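Local coordinates for protein beta-fructofuranosidase (Arthrobacter, PDB 3WPU) that belongs to the levansucrase/invertase family of the beta-fructosidase clan, carbohydrate-active enzymes whose catalytic domain is a five-bladed beta-propeller, at residues A[495-499]-A[534-538]; A[486-491]-A[500-505]. All coordinates share one frame; numbering follows the deposited sequence.

Interaction 1: A[495-499]-A[534-538]; sequences KFGVA and EKLLA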
loop_
_atom_site.group_PDB
_atom_site.type_symbol
_atom_site.label_atom_id
_atom_site.label_comp_id
_atom_site.label_asym_id
_atom_site.label_seq_id
_atom_site.Cartn_x
_atom_site.Cartn_y
_atom_site.Cartn_z
ATOM N N LYS A 495 4.151 -12.206 -28.567
ATOM C CA LYS A 495 3.009 -13.023 -28.115
ATOM C C LYS A 495 3.380 -14.264 -27.277
ATOM O O LYS A 495 2.591 -14.680 -26.425
ATOM C CB LYS A 495 2.086 -13.390 -29.290
ATOM C CG LYS A 495 1.594 -12.163 -30.051
ATOM C CD LYS A 495 0.726 -12.509 -31.251
ATOM C CE LYS A 495 0.301 -11.239 -31.978
ATOM N NZ LYS A 495 -0.372 -11.517 -33.278
ATOM N N PHE A 496 4.557 -14.851 -27.511
ATOM C CA PHE A 496 5.097 -15.866 -26.596
ATOM C C PHE A 496 5.501 -15.204 -25.274
ATOM O O PHE A 496 6.182 -14.183 -25.280
ATOM C CB PHE A 496 6.321 -16.573 -27.199
ATOM C CG PHE A 496 6.901 -17.640 -26.311
ATOM C CD1 PHE A 496 6.392 -18.929 -26.334
ATOM C CD2 PHE A 496 7.934 -17.348 -25.428
ATOM C CE1 PHE A 496 6.906 -19.915 -25.508
ATOM C CE2 PHE A 496 8.454 -18.328 -24.602
ATOM C CZ PHE A 496 7.937 -19.615 -24.641
ATOM N N GLY A 497 5.090 -15.792 -24.151
ATOM C CA GLY A 497 5.574 -15.355 -22.841
ATOM C C GLY A 497 5.482 -16.416 -21.764
ATOM O O GLY A 497 4.471 -17.130 -21.660
ATOM N N VAL A 498 6.548 -16.545 -20.973
ATOM C CA VAL A 498 6.529 -17.389 -19.781
ATOM C C VAL A 498 7.240 -16.686 -18.647
ATOM O O VAL A 498 8.203 -15.940 -18.861
ATOM C CB VAL A 498 7.197 -18.773 -19.983
ATOM C CG1 VAL A 498 6.771 -19.412 -21.297
ATOM C CG2 VAL A 498 8.707 -18.671 -19.909
ATOM N N ALA A 499 6.773 -16.955 -17.437
ATOM C CA ALA A 499 7.387 -16.414 -16.242
ATOM C C ALA A 499 8.070 -17.539 -15.478
ATOM O O ALA A 499 7.516 -18.622 -15.341
ATOM C CB ALA A 499 6.327 -15.758 -15.382
ATOM N N GLU A 534 12.322 -20.585 -26.806
ATOM C CA GLU A 534 10.924 -20.829 -26.411
ATOM C C GLU A 534 10.719 -22.212 -25.803
ATOM O O GLU A 534 9.912 -22.375 -24.892
ATOM C CB GLU A 534 9.969 -20.637 -27.593
ATOM C CG GLU A 534 9.837 -19.208 -28.083
ATOM C CD GLU A 534 9.005 -19.093 -29.349
ATOM O OE1 GLU A 534 8.452 -20.113 -29.820
ATOM O OE2 GLU A 534 8.902 -17.979 -29.881
ATOM N N LYS A 535 11.443 -23.213 -26.299
ATOM C CA LYS A 535 11.369 -24.555 -25.722
ATOM C C LYS A 535 11.925 -24.586 -24.293
ATOM O O LYS A 535 11.338 -25.195 -23.396
ATOM C CB LYS A 535 12.108 -25.564 -26.613
ATOM C CG LYS A 535 12.510 -26.843 -25.906
ATOM C CD LYS A 535 13.602 -27.575 -26.672
ATOM C CE LYS A 535 14.834 -27.796 -25.792
ATOM N NZ LYS A 535 14.579 -28.601 -24.567
ATOM N N LEU A 536 13.061 -23.933 -24.082
ATOM C CA LEU A 536 13.692 -23.926 -22.766
ATOM C C LEU A 536 12.804 -23.172 -21.773
ATOM O O LEU A 536 12.626 -23.598 -20.634
ATOM C CB LEU A 536 15.089 -23.302 -22.848
ATOM C CG LEU A 536 16.049 -23.485 -21.671
ATOM C CD1 LEU A 536 16.268 -24.948 -21.299
ATOM C CD2 LEU A 536 17.372 -22.821 -22.007
ATOM N N LEU A 537 12.232 -22.064 -22.220
ATOM C CA LEU A 537 11.337 -21.281 -21.382
ATOM C C LEU A 537 10.095 -22.090 -21.011
ATOM O O LEU A 537 9.710 -22.152 -19.833
ATOM C CB LEU A 537 10.964 -19.985 -22.096
ATOM C CG LEU A 537 12.061 -18.921 -22.079
ATOM C CD1 LEU A 537 11.683 -17.775 -23.011
ATOM C CD2 LEU A 537 12.318 -18.397 -20.669
ATOM N N ALA A 538 9.487 -22.734 -22.006
ATOM C CA ALA A 538 8.312 -23.575 -21.767
ATOM C C ALA A 538 8.586 -24.699 -20.761
ATOM O O ALA A 538 7.690 -25.088 -20.014
ATOM C CB ALA A 538 7.781 -24.146 -23.073
#

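Interaction 2: A[486-491]-A[500-505]; sequences ANKHLF and VSDEAA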
loop_
_atom_site.group_PDB
_atom_site.type_symbol
_atom_site.label_atom_id
_atom_site.label_comp_id
_atom_site.label_asym_id
_atom_site.label_seq_id
_atom_site.Cartn_x
_atom_site.Cartn_y
_atom_site.Cartn_z
ATOM N N ALA A 486 12.059 -8.555 -7.609
ATOM C CA ALA A 486 11.174 -9.452 -8.358
ATOM C C ALA A 486 11.486 -10.889 -7.961
ATOM O O ALA A 486 12.656 -11.263 -7.894
ATOM C CB ALA A 486 11.375 -9.258 -9.848
ATOM N N ASN A 487 10.449 -11.685 -7.695
ATOM C CA ASN A 487 10.624 -13.123 -7.473
ATOM C C ASN A 487 10.115 -13.957 -8.644
ATOM O O ASN A 487 10.271 -15.177 -8.649
ATOM C CB ASN A 487 9.965 -13.567 -6.156
ATOM C CG ASN A 487 8.476 -13.340 -6.145
ATOM O OD1 ASN A 487 8.008 -12.207 -6.307
ATOM N ND2 ASN A 487 7.710 -14.408 -5.951
ATOM N N LYS A 488 9.548 -13.302 -9.649
ATOM C CA LYS A 488 9.193 -13.972 -10.900
ATOM C C LYS A 488 9.755 -13.147 -12.044
ATOM O O LYS A 488 9.878 -11.933 -11.949
ATOM C CB LYS A 488 7.687 -14.121 -11.051
ATOM C CG LYS A 488 7.038 -14.967 -9.972
ATOM C CD LYS A 488 7.424 -16.435 -10.045
ATOM C CE LYS A 488 6.616 -17.257 -9.050
ATOM N NZ LYS A 488 7.137 -18.653 -8.939
ATOM N N HIS A 489 10.106 -13.824 -13.122
ATOM C CA HIS A 489 10.780 -13.195 -14.249
ATOM C C HIS A 489 10.090 -13.579 -15.527
ATOM O O HIS A 489 10.092 -14.750 -15.914
ATOM C CB HIS A 489 12.239 -13.632 -14.259
ATOM C CG HIS A 489 12.882 -13.449 -12.932
ATOM N ND1 HIS A 489 13.340 -12.221 -12.492
ATOM C CD2 HIS A 489 13.028 -14.304 -11.894
ATOM C CE1 HIS A 489 13.801 -12.351 -11.261
ATOM N NE2 HIS A 489 13.615 -13.600 -10.873
ATOM N N LEU A 490 9.478 -12.582 -16.158
ATOM C CA LEU A 490 8.777 -12.777 -17.407
ATOM C C LEU A 490 9.765 -12.630 -18.551
ATOM O O LEU A 490 10.559 -11.675 -18.600
ATOM C CB LEU A 490 7.643 -11.747 -17.534
ATOM C CG LEU A 490 6.793 -11.841 -18.798
ATOM C CD1 LEU A 490 6.126 -13.203 -18.910
ATOM C CD2 LEU A 490 5.738 -10.748 -18.822
ATOM N N PHE A 491 9.730 -13.605 -19.463
ATOM C CA PHE A 491 10.464 -13.516 -20.713
ATOM C C PHE A 491 9.445 -13.614 -21.826
ATOM O O PHE A 491 8.713 -14.596 -21.899
ATOM C CB PHE A 491 11.494 -14.632 -20.790
ATOM C CG PHE A 491 12.552 -14.525 -19.751
ATOM C CD1 PHE A 491 13.425 -13.445 -19.766
ATOM C CD2 PHE A 491 12.676 -15.474 -18.751
ATOM C CE1 PHE A 491 14.415 -13.325 -18.798
ATOM C CE2 PHE A 491 13.664 -15.362 -17.786
ATOM C CZ PHE A 491 14.532 -14.286 -17.811
ATOM N N VAL A 500 9.260 -17.274 -14.958
ATOM C CA VAL A 500 10.018 -18.298 -14.237
ATOM C C VAL A 500 10.570 -17.796 -12.900
ATOM O O VAL A 500 10.595 -16.602 -12.628
ATOM C CB VAL A 500 11.167 -18.839 -15.119
ATOM C CG1 VAL A 500 10.634 -19.362 -16.442
ATOM C CG2 VAL A 500 12.210 -17.765 -15.373
ATOM N N SER A 501 11.027 -18.735 -12.077
ATOM C CA SER A 501 11.590 -18.425 -10.767
ATOM C C SER A 501 12.966 -17.806 -10.894
ATOM O O SER A 501 13.554 -17.786 -11.977
ATOM C CB SER A 501 11.696 -19.712 -9.948
ATOM O OG SER A 501 12.628 -20.584 -10.569
ATOM N N ASP A 502 13.480 -17.294 -9.778
ATOM C CA ASP A 502 14.833 -16.769 -9.719
ATOM C C ASP A 502 15.800 -17.857 -10.241
ATOM O O ASP A 502 16.611 -17.602 -11.113
ATOM C CB ASP A 502 15.242 -16.425 -8.275
ATOM C CG ASP A 502 14.536 -15.188 -7.704
ATOM O OD1 ASP A 502 13.833 -14.455 -8.429
ATOM O OD2 ASP A 502 14.691 -14.960 -6.485
ATOM N N GLU A 503 15.671 -19.056 -9.676
ATOM C CA GLU A 503 16.559 -20.196 -9.951
ATOM C C GLU A 503 16.508 -20.594 -11.425
ATOM O O GLU A 503 17.548 -20.792 -12.072
ATOM C CB GLU A 503 16.169 -21.398 -9.072
ATOM C CG GLU A 503 16.476 -21.237 -7.579
ATOM C CD GLU A 503 15.641 -20.170 -6.871
ATOM O OE1 GLU A 503 14.461 -19.924 -7.260
ATOM O OE2 GLU A 503 16.186 -19.563 -5.915
ATOM N N ALA A 504 15.291 -20.711 -11.947
ATOM C CA ALA A 504 15.094 -21.034 -13.349
ATOM C C ALA A 504 15.715 -19.973 -14.258
ATOM O O ALA A 504 16.436 -20.307 -15.204
ATOM C CB ALA A 504 13.614 -21.213 -13.646
ATOM N N ALA A 505 15.463 -18.699 -13.963
ATOM C CA ALA A 505 16.015 -17.606 -14.768
ATOM C C ALA A 505 17.537 -17.693 -14.852
ATOM O O ALA A 505 18.113 -17.508 -15.926
ATOM C CB ALA A 505 15.590 -16.245 -14.215
HETATM O O HOH W 1 13.701 -12.671 -5.732
HETATM O O HOH W 2 11.865 -17.098 -7.410
#

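Interaction 1: A[495-499]-A[534-538]
E534 O has two close neighbours: A538 N, which donates the helix's own backbone hydrogen bond to it at 2.9 Å, and F496 CZ, the far end of a phenyl ring reaching over from the strand, at 3.4 Å. F496 can extend that far because its CG lies anti to the backbone N (chi1 -179°), which carries the ring out from the strand toward the helix. E534 then runs back over one ring face in the opposite direction. Its CG stands 3.6 Å above the ring centre in a CH-pi contact, and its carboxylate, only 13° from parallel with the ring, ends near the root of the phenylalanine, with OE2 4.0 Å from F496 CB. Glutamate suits this half-covered position, since its methylenes cover the aromatic face while the charge is carried past it. L537 works at the ring's edge: its CD1 packs 3.6 Å from F496 CE2. Two residues along the strand, V498 faces the helix too and presses CG2 to 3.4 Å from L537 CB, tighter than usual van der Waals contact. A branched leucine serves well here, touching both strand side chains while also packing on I508 of helix 502-512. Strand and helix axes come within 8.7 Å and run at 36° to each other. This is alpha/beta packing, in which the C-terminal helix, meeting the strand with L537 and the methylenes of E534 and turning K535 outward, lies against the second strand of a beta hairpin at the protein surface.

Interaction 2: A[486-491]-A[500-505]
H489 and D502 each set CG anti to their own carbonyl carbon (chi1 -50° and -71°), turning the imidazole from the strand and the carboxylate from the helix start toward one another. H489 NE2 donates to D502 OD1 over 2.6 Å, nearly straight at 164°, with the acceptor close to the ring plane. The oxygen is met on its anti side. The other ring nitrogen, ND1, is bonded to S89 OG, so the imidazole is gripped at both ends and its rotation is fixed. Histidine suits the place, being able to bridge a neighbouring strand and a helix end in this buried setting. D502 is the first residue of its helix, where the N-terminal end of the helix probably favours its negative charge. Its other oxygen, OD2, lies 2.6 Å from a water that is also within hydrogen-bonding distance of A486 O. The backbones of H489 and V500 form an antiparallel hydrogen-bonded pair, V500 N reaching H489 O at 2.8 Å and H489 N returning the bond to V500 O. This closes a beta hairpin whose second strand passes directly into an N-capped helix. S501 is the N-cap: its small hydroxyl accepts from A504 N at 3.0 Å, and its carbonyl takes A505 N. A second water joins the two segments where their backbones part, donating to N487 O (2.8 Å) and accepting from D502 N (2.9 Å). Apolar groups fill the other end. V500 CG2 comes to 3.7 Å from the edge of the F491 ring at CE2, and the short A505 side chain touches both the H489 and F491 rings, while F516 meets F491 edge-to-face.

In the fold
Along the chain, strand 488-493 comes first, pairing with strand 88-90 and so with the main sheet. The chain turns back into strand 496-500, and interaction 2 closes this short hairpin, fastening its base to the start of helix 502-512. After that helix, helices 514-520 and 527-539 follow, and interaction 1 closes the larger loop by bringing the last helix back to the hairpin. The two contacts cross, because segment 495-499 lies between the two segments of interaction 2 while its partner 534-538 lies beyond both. They touch directly: F491 N is probably hydrogen-bonded to V498 O, and L537 CD2 packs 3.5 Å from F491 CD2. Together they tie the C-terminal helices to the sheet through one hairpin.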